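Local structure of aminotransferase, classes I and II (Silicibacter pomeroyi DSS-3, 3H14) at residues Phe14-Val19 / Gly345-Pro350; Ala302-Ile307 / Ser321-Asp326; Tyr315-Val320 / Ala354-Phe359; Arg328-Glu333 / Ala377-Arg382. The protein probably transfers amino groups between amino acids such as aspartate and 2-oxo acids, using pyridoxal 5'-phosphate as its cofactor. All blocks are in the same frame, centred on the assembly; numbering follows the deposited sequence. Where two conformers were deposited one is given.

Contact 1: residues Phe14-Val19 / Gly345-Pro350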
# COMPACT_ATOMS: atom_id res chain seq x y z
N PHE A 14 15.72 4.31 1.51
CA PHE A 14 15.05 3.20 0.87
C PHE A 14 15.99 2.53 -0.11
O PHE A 14 16.54 3.18 -1.00
CB PHE A 14 13.76 3.65 0.19
CG PHE A 14 12.62 3.91 1.15
CD1 PHE A 14 12.59 3.29 2.41
CD2 PHE A 14 11.59 4.75 0.80
CE1 PHE A 14 11.54 3.54 3.30
CE2 PHE A 14 10.54 4.98 1.66
CZ PHE A 14 10.52 4.37 2.92
N ILE A 15 16.16 1.22 0.07
CA ILE A 15 17.08 0.43 -0.72
C ILE A 15 16.72 0.51 -2.19
O ILE A 15 17.60 0.39 -3.04
CB ILE A 15 17.11 -1.07 -0.26
CG1 ILE A 15 17.66 -1.20 1.18
CG2 ILE A 15 17.90 -1.94 -1.21
CD1 ILE A 15 19.01 -0.55 1.40
N VAL A 16 15.43 0.74 -2.49
CA VAL A 16 14.97 0.77 -3.89
C VAL A 16 15.55 1.95 -4.70
O VAL A 16 15.48 1.95 -5.93
CB VAL A 16 13.41 0.72 -4.01
CG1 VAL A 16 12.76 2.02 -3.56
CG2 VAL A 16 12.99 0.34 -5.46
N MSE A 17 16.15 2.91 -4.00
CA MSE A 17 16.74 4.10 -4.62
C MSE A 17 17.93 3.76 -5.51
O MSE A 17 18.14 4.42 -6.53
CB MSE A 17 17.17 5.11 -3.54
CG MSE A 17 16.02 5.61 -2.65
SE MSE A 17 14.72 6.66 -3.65
CE MSE A 17 13.07 6.43 -2.60
N ASP A 18 18.70 2.74 -5.16
CA ASP A 18 19.77 2.26 -6.05
C ASP A 18 19.24 1.93 -7.47
O ASP A 18 19.75 2.43 -8.46
CB ASP A 18 20.46 1.00 -5.52
CG ASP A 18 21.22 1.22 -4.22
OD1 ASP A 18 21.06 2.28 -3.55
OD2 ASP A 18 21.97 0.28 -3.86
N VAL A 19 18.21 1.07 -7.54
CA VAL A 19 17.65 0.65 -8.83
C VAL A 19 16.95 1.80 -9.57
O VAL A 19 17.16 1.98 -10.75
CB VAL A 19 16.70 -0.58 -8.71
CG1 VAL A 19 15.40 -0.23 -8.01
CG2 VAL A 19 16.39 -1.16 -10.10
N GLY A 345 13.67 -7.14 -1.70
CA GLY A 345 12.81 -7.32 -0.56
C GLY A 345 13.23 -6.64 0.74
O GLY A 345 12.39 -6.51 1.64
N LEU A 346 14.48 -6.18 0.84
CA LEU A 346 15.01 -5.64 2.10
C LEU A 346 14.18 -4.48 2.70
O LEU A 346 14.03 -4.42 3.92
CB LEU A 346 16.47 -5.22 1.96
CG LEU A 346 17.45 -6.37 1.76
CD1 LEU A 346 17.74 -6.56 0.25
CD2 LEU A 346 18.73 -6.12 2.53
N ASP A 347 13.63 -3.61 1.85
CA ASP A 347 12.77 -2.49 2.34
C ASP A 347 11.53 -2.98 3.07
O ASP A 347 11.01 -2.27 3.94
CB ASP A 347 12.28 -1.59 1.20
CG ASP A 347 13.37 -0.64 0.65
OD1 ASP A 347 14.26 -0.17 1.45
OD2 ASP A 347 13.30 -0.35 -0.59
N PHE A 348 11.01 -4.15 2.67
CA PHE A 348 9.78 -4.68 3.24
C PHE A 348 10.04 -5.57 4.45
O PHE A 348 9.19 -5.64 5.37
CB PHE A 348 8.98 -5.46 2.19
CG PHE A 348 8.88 -4.74 0.89
CD1 PHE A 348 8.06 -3.62 0.77
CD2 PHE A 348 9.72 -5.09 -0.19
CE1 PHE A 348 8.00 -2.91 -0.41
CE2 PHE A 348 9.67 -4.36 -1.39
CZ PHE A 348 8.81 -3.27 -1.49
N ASP A 349 11.18 -6.24 4.45
CA ASP A 349 11.50 -7.25 5.48
C ASP A 349 13.00 -7.21 5.67
O ASP A 349 13.75 -7.87 4.95
CB ASP A 349 10.97 -8.63 5.08
CG ASP A 349 11.13 -9.67 6.17
OD1 ASP A 349 12.00 -9.49 7.04
OD2 ASP A 349 10.41 -10.68 6.15
N PRO A 350 13.48 -6.38 6.61
CA PRO A 350 14.90 -6.23 6.87
C PRO A 350 15.63 -7.50 7.29
O PRO A 350 16.82 -7.61 7.06
CB PRO A 350 14.94 -5.17 8.00
CG PRO A 350 13.69 -4.40 7.81
CD PRO A 350 12.69 -5.43 7.42
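Ile15 and Asp347 lie nearest in backbone, with their CA atoms 6.0 Å apart, where the type I beta turn from Phe14 to Met17 meets the helically wound residues 345-348. The Asp347 carboxylate reaches across and grips two successive backbone N-H groups of that turn. Asp347 OD1 accepts from Ile15 N at 2.7 Å with its syn lone pair, and the N-H...O angle is 155°. Asp347 OD2 is met on its syn side by Val16 N at 3.1 Å, and this bond is more bent. With Asp347 CG anti to its own carbonyl carbon (chi1 -75°), that CG comes within 3.4 Å of Ile15 N. Aliphatic atoms of the turn also touch the carboxylate: Ile15 CB lies 3.4 Å from Asp347 OD1, and Val16 CB lies 3.6 Å from Asp347 OD2. Ile15 CG1 also touches Leu346 CB at 4.3 Å. An alanine at Asp347 would probably leave the N-H groups of Ile15 and Val16 without these acceptors and free the turn to shift. The two bonds join the N-terminal segment to the loop between strands 340-344 and 356-360, in what is probably the small domain of this fold type I enzyme. Helix 17-28 follows the turn directly. Ile15 packs on Pro344 and Val16 on Thr343, both of strand 340-344, while Phe14 rests on Pro126 and Ser127 of helix 126-134.

Contact 2: residues Ala302-Ile307 / Ser321-Asp326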
# COMPACT_ATOMS: atom_id res chain seq x y z
N ALA A 302 10.09 -18.48 -15.94
CA ALA A 302 11.38 -17.78 -15.87
C ALA A 302 12.25 -18.20 -14.67
O ALA A 302 13.40 -17.76 -14.54
CB ALA A 302 11.15 -16.27 -15.84
N GLY A 303 11.72 -19.03 -13.78
CA GLY A 303 12.47 -19.40 -12.57
C GLY A 303 11.93 -18.87 -11.24
O GLY A 303 12.47 -19.21 -10.19
N PHE A 304 10.85 -18.08 -11.30
CA PHE A 304 10.23 -17.50 -10.09
C PHE A 304 9.04 -18.35 -9.67
O PHE A 304 7.88 -18.04 -9.96
CB PHE A 304 9.88 -16.02 -10.34
CG PHE A 304 11.06 -15.20 -10.77
CD1 PHE A 304 11.97 -14.75 -9.85
CD2 PHE A 304 11.29 -14.94 -12.11
CE1 PHE A 304 13.08 -14.04 -10.23
CE2 PHE A 304 12.42 -14.22 -12.51
CZ PHE A 304 13.32 -13.79 -11.57
N THR A 305 9.34 -19.47 -9.00
CA THR A 305 8.36 -20.52 -8.75
C THR A 305 7.73 -20.50 -7.36
O THR A 305 6.72 -21.20 -7.14
CB THR A 305 9.03 -21.93 -8.93
OG1 THR A 305 10.21 -22.00 -8.13
CG2 THR A 305 9.44 -22.12 -10.37
N ARG A 306 8.29 -19.68 -6.47
CA ARG A 306 7.82 -19.50 -5.10
C ARG A 306 7.34 -18.06 -4.89
O ARG A 306 8.15 -17.19 -4.65
CB ARG A 306 8.98 -19.82 -4.16
CG ARG A 306 9.48 -21.27 -4.36
CD ARG A 306 10.84 -21.59 -3.72
NE ARG A 306 11.01 -23.05 -3.72
CZ ARG A 306 11.47 -23.77 -4.74
NH1 ARG A 306 11.87 -23.20 -5.87
NH2 ARG A 306 11.55 -25.09 -4.64
N ILE A 307 6.03 -17.83 -4.98
CA ILE A 307 5.45 -16.49 -4.81
C ILE A 307 4.32 -16.52 -3.81
O ILE A 307 3.60 -17.53 -3.65
CB ILE A 307 4.97 -15.88 -6.15
CG1 ILE A 307 3.75 -16.60 -6.72
CG2 ILE A 307 6.10 -15.88 -7.18
CD1 ILE A 307 3.01 -15.81 -7.77
N SER A 321 15.64 -17.05 -2.98
CA SER A 321 16.80 -17.56 -2.30
C SER A 321 17.51 -18.70 -3.06
O SER A 321 18.65 -18.98 -2.79
CB SER A 321 16.46 -18.00 -0.87
OG SER A 321 15.48 -19.03 -0.84
N ASP A 322 16.84 -19.34 -4.00
CA ASP A 322 17.47 -20.34 -4.87
C ASP A 322 18.34 -19.69 -5.97
O ASP A 322 19.23 -20.34 -6.54
CB ASP A 322 16.41 -21.29 -5.45
CG ASP A 322 15.35 -20.59 -6.25
OD1 ASP A 322 14.86 -19.50 -5.86
OD2 ASP A 322 14.96 -21.19 -7.27
N LEU A 323 18.12 -18.39 -6.21
CA LEU A 323 18.74 -17.66 -7.32
C LEU A 323 19.83 -16.73 -6.88
O LEU A 323 20.70 -16.38 -7.66
CB LEU A 323 17.67 -16.84 -8.03
CG LEU A 323 16.43 -17.54 -8.53
CD1 LEU A 323 15.55 -16.52 -9.20
CD2 LEU A 323 16.79 -18.69 -9.50
N THR A 324 19.80 -16.30 -5.63
CA THR A 324 20.73 -15.30 -5.15
C THR A 324 20.81 -15.34 -3.62
O THR A 324 19.89 -15.83 -2.93
CB THR A 324 20.26 -13.86 -5.54
OG1 THR A 324 21.24 -12.91 -5.13
CG2 THR A 324 18.89 -13.53 -4.87
N ASP A 325 21.91 -14.81 -3.13
CA ASP A 325 22.13 -14.59 -1.71
C ASP A 325 21.84 -13.15 -1.33
O ASP A 325 21.83 -12.83 -0.16
CB ASP A 325 23.57 -14.97 -1.29
CG ASP A 325 24.64 -14.45 -2.26
OD1 ASP A 325 24.34 -13.65 -3.20
OD2 ASP A 325 25.82 -14.88 -2.08
N ASP A 326 21.62 -12.29 -2.32
CA ASP A 326 21.52 -10.86 -2.05
C ASP A 326 20.63 -10.21 -3.09
O ASP A 326 21.08 -9.88 -4.20
CB ASP A 326 22.92 -10.26 -2.07
CG ASP A 326 22.93 -8.77 -1.85
OD1 ASP A 326 21.87 -8.18 -1.54
OD2 ASP A 326 24.03 -8.19 -1.98
O HOH W 1 12.88 -18.56 -7.44
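Leu323 and Phe304 make the apolar part of this contact. Leu323 CD1 lies 3.6 Å from Phe304 CE1 and 4.0 Å from Phe304 CD1, and the two side chains cross at about a right angle. Leu323 CD1 is anti to CA (chi2 -179°), which extends the branch to the ring. The same ring packs edge-to-face with Phe359, and Leu323 also touches Phe330 of helix 327-338. Polar contact between the segments runs through a water. It sits 2.9 Å from Gly303 O and 2.7 Å from Asp322 OD1, placed to bridge them. Gly303 ends helix 278-302 in a Schellman motif. Its positive phi (111°) takes the chain out of the helix. The charged contact is loose and lies at the surface: Arg306 NH1 and Asp322 OD2 form a long salt bridge at 3.9 Å, with guanidinium and carboxylate planes 60° apart. Two side chains of 321-326 bond to backbone N-H groups just before and at the start of helix 327-338. Thr324 OG1 accepts from Asp326 N at 2.9 Å in an ST turn. Asp326 then takes the N-cap position of helix 327-338, and its OD1 receives a weak hydrogen bond from Arg328 N.

Contact 3: residues Tyr315-Val320 / Ala354-Phe359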
# COMPACT_ATOMS: atom_id res chain seq x y z
N TYR A 315 1.17 -6.46 -7.14
CA TYR A 315 2.49 -6.91 -6.76
C TYR A 315 2.58 -8.42 -6.79
O TYR A 315 1.59 -9.14 -6.52
CB TYR A 315 2.79 -6.47 -5.32
CG TYR A 315 2.71 -4.98 -5.10
CD1 TYR A 315 3.50 -4.13 -5.84
CD2 TYR A 315 1.85 -4.43 -4.15
CE1 TYR A 315 3.43 -2.76 -5.68
CE2 TYR A 315 1.77 -3.05 -3.98
CZ TYR A 315 2.58 -2.23 -4.74
OH TYR A 315 2.56 -0.87 -4.61
N VAL A 316 3.79 -8.90 -7.06
CA VAL A 316 4.15 -10.30 -6.82
C VAL A 316 5.40 -10.30 -5.97
O VAL A 316 6.38 -9.67 -6.33
CB VAL A 316 4.42 -11.10 -8.15
CG1 VAL A 316 4.80 -12.54 -7.81
CG2 VAL A 316 3.22 -11.09 -9.04
N TYR A 317 5.35 -11.02 -4.84
CA TYR A 317 6.42 -11.11 -3.90
C TYR A 317 7.00 -12.52 -3.97
O TYR A 317 6.26 -13.51 -3.73
CB TYR A 317 5.87 -10.89 -2.49
CG TYR A 317 6.91 -10.72 -1.45
CD1 TYR A 317 7.77 -9.65 -1.50
CD2 TYR A 317 7.01 -11.59 -0.36
CE1 TYR A 317 8.71 -9.46 -0.57
CE2 TYR A 317 7.95 -11.40 0.61
CZ TYR A 317 8.80 -10.33 0.50
OH TYR A 317 9.76 -10.08 1.44
N ALA A 318 8.26 -12.59 -4.34
CA ALA A 318 8.92 -13.86 -4.73
C ALA A 318 10.03 -14.15 -3.79
O ALA A 318 10.82 -13.28 -3.46
CB ALA A 318 9.51 -13.77 -6.18
N ASP A 319 10.14 -15.43 -3.42
CA ASP A 319 11.27 -15.93 -2.67
C ASP A 319 12.32 -16.33 -3.72
O ASP A 319 12.08 -17.22 -4.51
CB ASP A 319 10.82 -17.13 -1.82
CG ASP A 319 11.93 -17.72 -0.98
OD1 ASP A 319 13.11 -17.49 -1.29
OD2 ASP A 319 11.61 -18.46 0.00
N VAL A 320 13.47 -15.67 -3.72
CA VAL A 320 14.47 -15.85 -4.76
C VAL A 320 15.76 -16.42 -4.15
O VAL A 320 16.83 -16.33 -4.73
CB VAL A 320 14.72 -14.54 -5.56
CG1 VAL A 320 13.44 -14.10 -6.26
CG2 VAL A 320 15.28 -13.42 -4.69
N ALA A 354 16.71 -10.10 1.97
CA ALA A 354 17.88 -10.36 1.11
C ALA A 354 17.57 -11.53 0.18
O ALA A 354 18.23 -11.71 -0.86
CB ALA A 354 19.10 -10.66 1.94
N GLY A 355 16.60 -12.34 0.58
CA GLY A 355 16.16 -13.49 -0.23
C GLY A 355 14.85 -13.33 -0.95
O GLY A 355 14.24 -14.33 -1.39
N THR A 356 14.34 -12.09 -1.06
CA THR A 356 13.07 -11.88 -1.72
C THR A 356 13.13 -10.69 -2.70
O THR A 356 14.01 -9.84 -2.62
CB THR A 356 11.90 -11.68 -0.70
OG1 THR A 356 12.12 -10.46 0.03
CG2 THR A 356 11.83 -12.83 0.34
N LEU A 357 12.17 -10.67 -3.62
CA LEU A 357 11.97 -9.58 -4.57
C LEU A 357 10.50 -9.22 -4.67
O LEU A 357 9.63 -10.08 -4.57
CB LEU A 357 12.39 -10.01 -5.99
CG LEU A 357 13.81 -10.01 -6.50
CD1 LEU A 357 13.79 -10.41 -7.97
CD2 LEU A 357 14.51 -8.67 -6.36
N ARG A 358 10.21 -7.95 -4.97
CA ARG A 358 8.85 -7.53 -5.29
C ARG A 358 8.80 -7.09 -6.75
O ARG A 358 9.59 -6.27 -7.16
CB ARG A 358 8.39 -6.37 -4.40
CG ARG A 358 6.91 -6.10 -4.52
CD ARG A 358 6.47 -4.75 -3.97
NE ARG A 358 6.93 -3.63 -4.80
CZ ARG A 358 6.72 -2.34 -4.49
NH1 ARG A 358 6.05 -2.03 -3.39
NH2 ARG A 358 7.18 -1.39 -5.26
N PHE A 359 7.85 -7.63 -7.52
CA PHE A 359 7.54 -7.16 -8.86
C PHE A 359 6.28 -6.34 -8.76
O PHE A 359 5.38 -6.70 -8.03
CB PHE A 359 7.25 -8.33 -9.80
CG PHE A 359 8.38 -9.28 -9.97
CD1 PHE A 359 9.28 -9.11 -11.03
CD2 PHE A 359 8.57 -10.33 -9.08
CE1 PHE A 359 10.34 -9.98 -11.20
CE2 PHE A 359 9.62 -11.22 -9.24
CZ PHE A 359 10.51 -11.06 -10.30
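Val316 and Phe359 form a hydrogen-bonded pair in the antiparallel pairing of strands 315-319 and 356-359, with Phe359 N to Val316 O at 2.8 Å. Ala318 and Leu357 form the next such pair. The buried end is tight. There Tyr315 CE1 sits over the centre of the Arg358 guanidinium, 3.5 Å from Arg358 CZ, with the two planes 13° apart. Both polar ends have partners beyond the strands: Arg358 NH1 bonds Asn172 and Tyr315 OH bonds Tyr203. On the sheet face of Tyr317, Thr356 OG1, set between its backbone N and carbonyl carbon (chi1 65°), donates to Tyr317 OH at 2.8 Å. A phenylalanine at Tyr317 would probably leave the Thr356 hydroxyl without this acceptor and free to turn. On the other face, Ala318 CB meets the rim of the Phe359 ring in its plane, 4.0 Å from Phe359 CE2. The side with Asp319, Gly355 and Thr356 is looser and partly open to solvent, though Val320 stays buried, its CG1 4.1 Å from Leu357 CD1. Val320 N bonds Gly355 O at 2.8 Å, but Asp319 OD1 and Gly355 O are two acceptors at 3.4 Å, and Asp319 OD1 bonds Ser321 OG. The pair lies at one side of the four-stranded mixed sheet. Strand 340-344 flanks strand 356-360, helix 278-302 packs on Val316 and Phe359, and helix 327-338 packs on Leu357.

Contact 4: residues Arg328-Glu333 / Ala377-Arg382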
# COMPACT_ATOMS: atom_id res chain seq x y z
N ARG A 328 19.48 -7.37 -3.40
CA ARG A 328 19.92 -6.04 -3.80
C ARG A 328 20.86 -6.15 -5.01
O ARG A 328 20.68 -5.49 -6.02
CB ARG A 328 20.62 -5.35 -2.65
CG ARG A 328 20.94 -3.90 -2.89
CD ARG A 328 21.55 -3.30 -1.64
NE ARG A 328 21.62 -1.85 -1.69
CZ ARG A 328 21.96 -1.07 -0.66
NH1 ARG A 328 22.28 -1.59 0.51
NH2 ARG A 328 21.99 0.23 -0.82
N ALA A 329 21.86 -7.01 -4.89
CA ALA A 329 22.76 -7.27 -6.01
C ALA A 329 22.01 -7.89 -7.18
O ALA A 329 22.31 -7.60 -8.34
CB ALA A 329 23.98 -8.18 -5.55
N PHE A 330 21.07 -8.79 -6.90
CA PHE A 330 20.31 -9.46 -7.92
C PHE A 330 19.43 -8.47 -8.68
O PHE A 330 19.31 -8.57 -9.91
CB PHE A 330 19.46 -10.58 -7.29
CG PHE A 330 18.78 -11.50 -8.26
CD1 PHE A 330 19.38 -11.92 -9.43
CD2 PHE A 330 17.51 -12.00 -7.98
CE1 PHE A 330 18.73 -12.78 -10.30
CE2 PHE A 330 16.87 -12.87 -8.85
CZ PHE A 330 17.50 -13.27 -10.00
N ALA A 331 18.77 -7.55 -7.97
CA ALA A 331 17.96 -6.55 -8.64
C ALA A 331 18.87 -5.70 -9.53
O ALA A 331 18.51 -5.33 -10.64
CB ALA A 331 17.22 -5.65 -7.61
N ALA A 332 20.06 -5.37 -9.05
CA ALA A 332 20.97 -4.53 -9.83
C ALA A 332 21.38 -5.24 -11.13
O ALA A 332 21.52 -4.62 -12.18
CB ALA A 332 22.18 -4.21 -9.02
N GLU A 333 21.57 -6.55 -11.03
CA GLU A 333 22.00 -7.37 -12.18
C GLU A 333 20.84 -7.50 -13.18
O GLU A 333 21.06 -7.48 -14.41
CB GLU A 333 22.48 -8.76 -11.68
CG GLU A 333 22.68 -9.82 -12.77
CD GLU A 333 22.86 -11.28 -12.26
OE1 GLU A 333 22.78 -11.59 -11.04
OE2 GLU A 333 23.08 -12.15 -13.13
N ALA A 377 14.59 -14.27 -21.09
CA ALA A 377 15.86 -14.36 -21.81
C ALA A 377 17.03 -14.27 -20.88
O ALA A 377 18.03 -14.93 -21.09
CB ALA A 377 15.98 -13.28 -22.89
N PHE A 378 16.91 -13.41 -19.86
CA PHE A 378 18.00 -13.17 -18.91
C PHE A 378 18.23 -14.42 -18.09
O PHE A 378 19.37 -14.81 -17.87
CB PHE A 378 17.67 -11.95 -17.99
CG PHE A 378 18.42 -11.90 -16.66
CD1 PHE A 378 19.72 -11.43 -16.57
CD2 PHE A 378 17.80 -12.27 -15.48
CE1 PHE A 378 20.38 -11.37 -15.35
CE2 PHE A 378 18.48 -12.21 -14.26
CZ PHE A 378 19.75 -11.77 -14.20
N MSE A 379 17.15 -15.02 -17.63
CA MSE A 379 17.24 -16.21 -16.77
C MSE A 379 17.70 -17.47 -17.55
O MSE A 379 18.39 -18.32 -17.00
CB MSE A 379 15.90 -16.46 -16.13
CG MSE A 379 15.49 -15.37 -15.15
SE MSE A 379 16.58 -15.45 -13.50
CE MSE A 379 18.18 -14.64 -14.03
N GLN A 380 17.34 -17.56 -18.82
CA GLN A 380 17.92 -18.57 -19.71
C GLN A 380 19.44 -18.47 -19.76
O GLN A 380 20.15 -19.45 -19.57
CB GLN A 380 17.41 -18.39 -21.13
CG GLN A 380 17.96 -19.47 -22.12
CD GLN A 380 17.34 -20.82 -21.85
OE1 GLN A 380 16.21 -20.89 -21.37
NE2 GLN A 380 18.07 -21.91 -22.16
N ALA A 381 19.94 -17.27 -20.05
CA ALA A 381 21.37 -17.05 -20.22
C ALA A 381 22.14 -17.11 -18.92
O ALA A 381 23.36 -17.26 -18.94
CB ALA A 381 21.61 -15.74 -20.89
N ARG A 382 21.44 -16.96 -17.79
CA ARG A 382 22.06 -17.00 -16.47
C ARG A 382 22.36 -18.42 -16.01
O ARG A 382 23.43 -18.66 -15.42
CB ARG A 382 21.15 -16.32 -15.43
CG ARG A 382 21.84 -15.96 -14.14
CD ARG A 382 20.88 -15.20 -13.24
NE ARG A 382 21.53 -14.65 -12.06
CZ ARG A 382 21.41 -15.13 -10.83
NH1 ARG A 382 20.69 -16.22 -10.59
NH2 ARG A 382 22.05 -14.52 -9.83
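Arg382 presents one guanidinium face to Phe330, whose CE1 lies over the centre, 3.6 Å from Arg382 CZ. The ring and guanidinium planes are 46° apart. At the guanidinium edge, in plane, is Glu333 OE2. Glu333 OE1 lies in plane at the edge of the Phe330 ring. The Phe378 ring is met at its rim by two groups: Glu333 OE2 is 3.5 Å from Phe378 CZ, and Phe330 CE1 is 4.0 Å from Phe378 CE2. The Glu333 carboxylate is turned steeply to the Phe378 ring, at 80°. Arg382 forms a side-on salt bridge with Glu333, though carboxylate and guanidinium are not coplanar. Arg382 NE donates to Glu333 OE2 at 3.1 Å, and Arg382 NH2 donates to Glu333 OE1 at 3.3 Å. Both side chains are extended and span helix segments whose axes stay 13.2 Å apart at 113°. The contact packs helix 327-338 against the C-terminal end of helix 365-381, probably in the small domain. Arg382 NH1 bonds Leu323 O in the loop before helix 327-338. The opposite charges of Glu333 and Arg382 would largely offset each other. The ring C-H atoms of Phe378 turned to the carboxylate are likely to favour its negative charge.

From the N terminus, residues 14-19 pair with 345-350, 326 residues on, so contact 1 closes the longest loop. Contact 2 is nested inside it and closes a short loop round strand 315-319. Contact 3 starts within that loop and ends at 354-359, so it crosses both contact 1 and contact 2. Contact 4 opens after contact 2 has closed, runs to the end of the modelled chain, and crosses contacts 1 and 3. Together they connect the start of helix 17-28, strands 315-319 and 356-360, the end of helix 278-302, the first turns of helix 327-338 and the end of helix 365-381. A salt bridge from Asp18 to Arg328 joins contacts 1 and 4 directly.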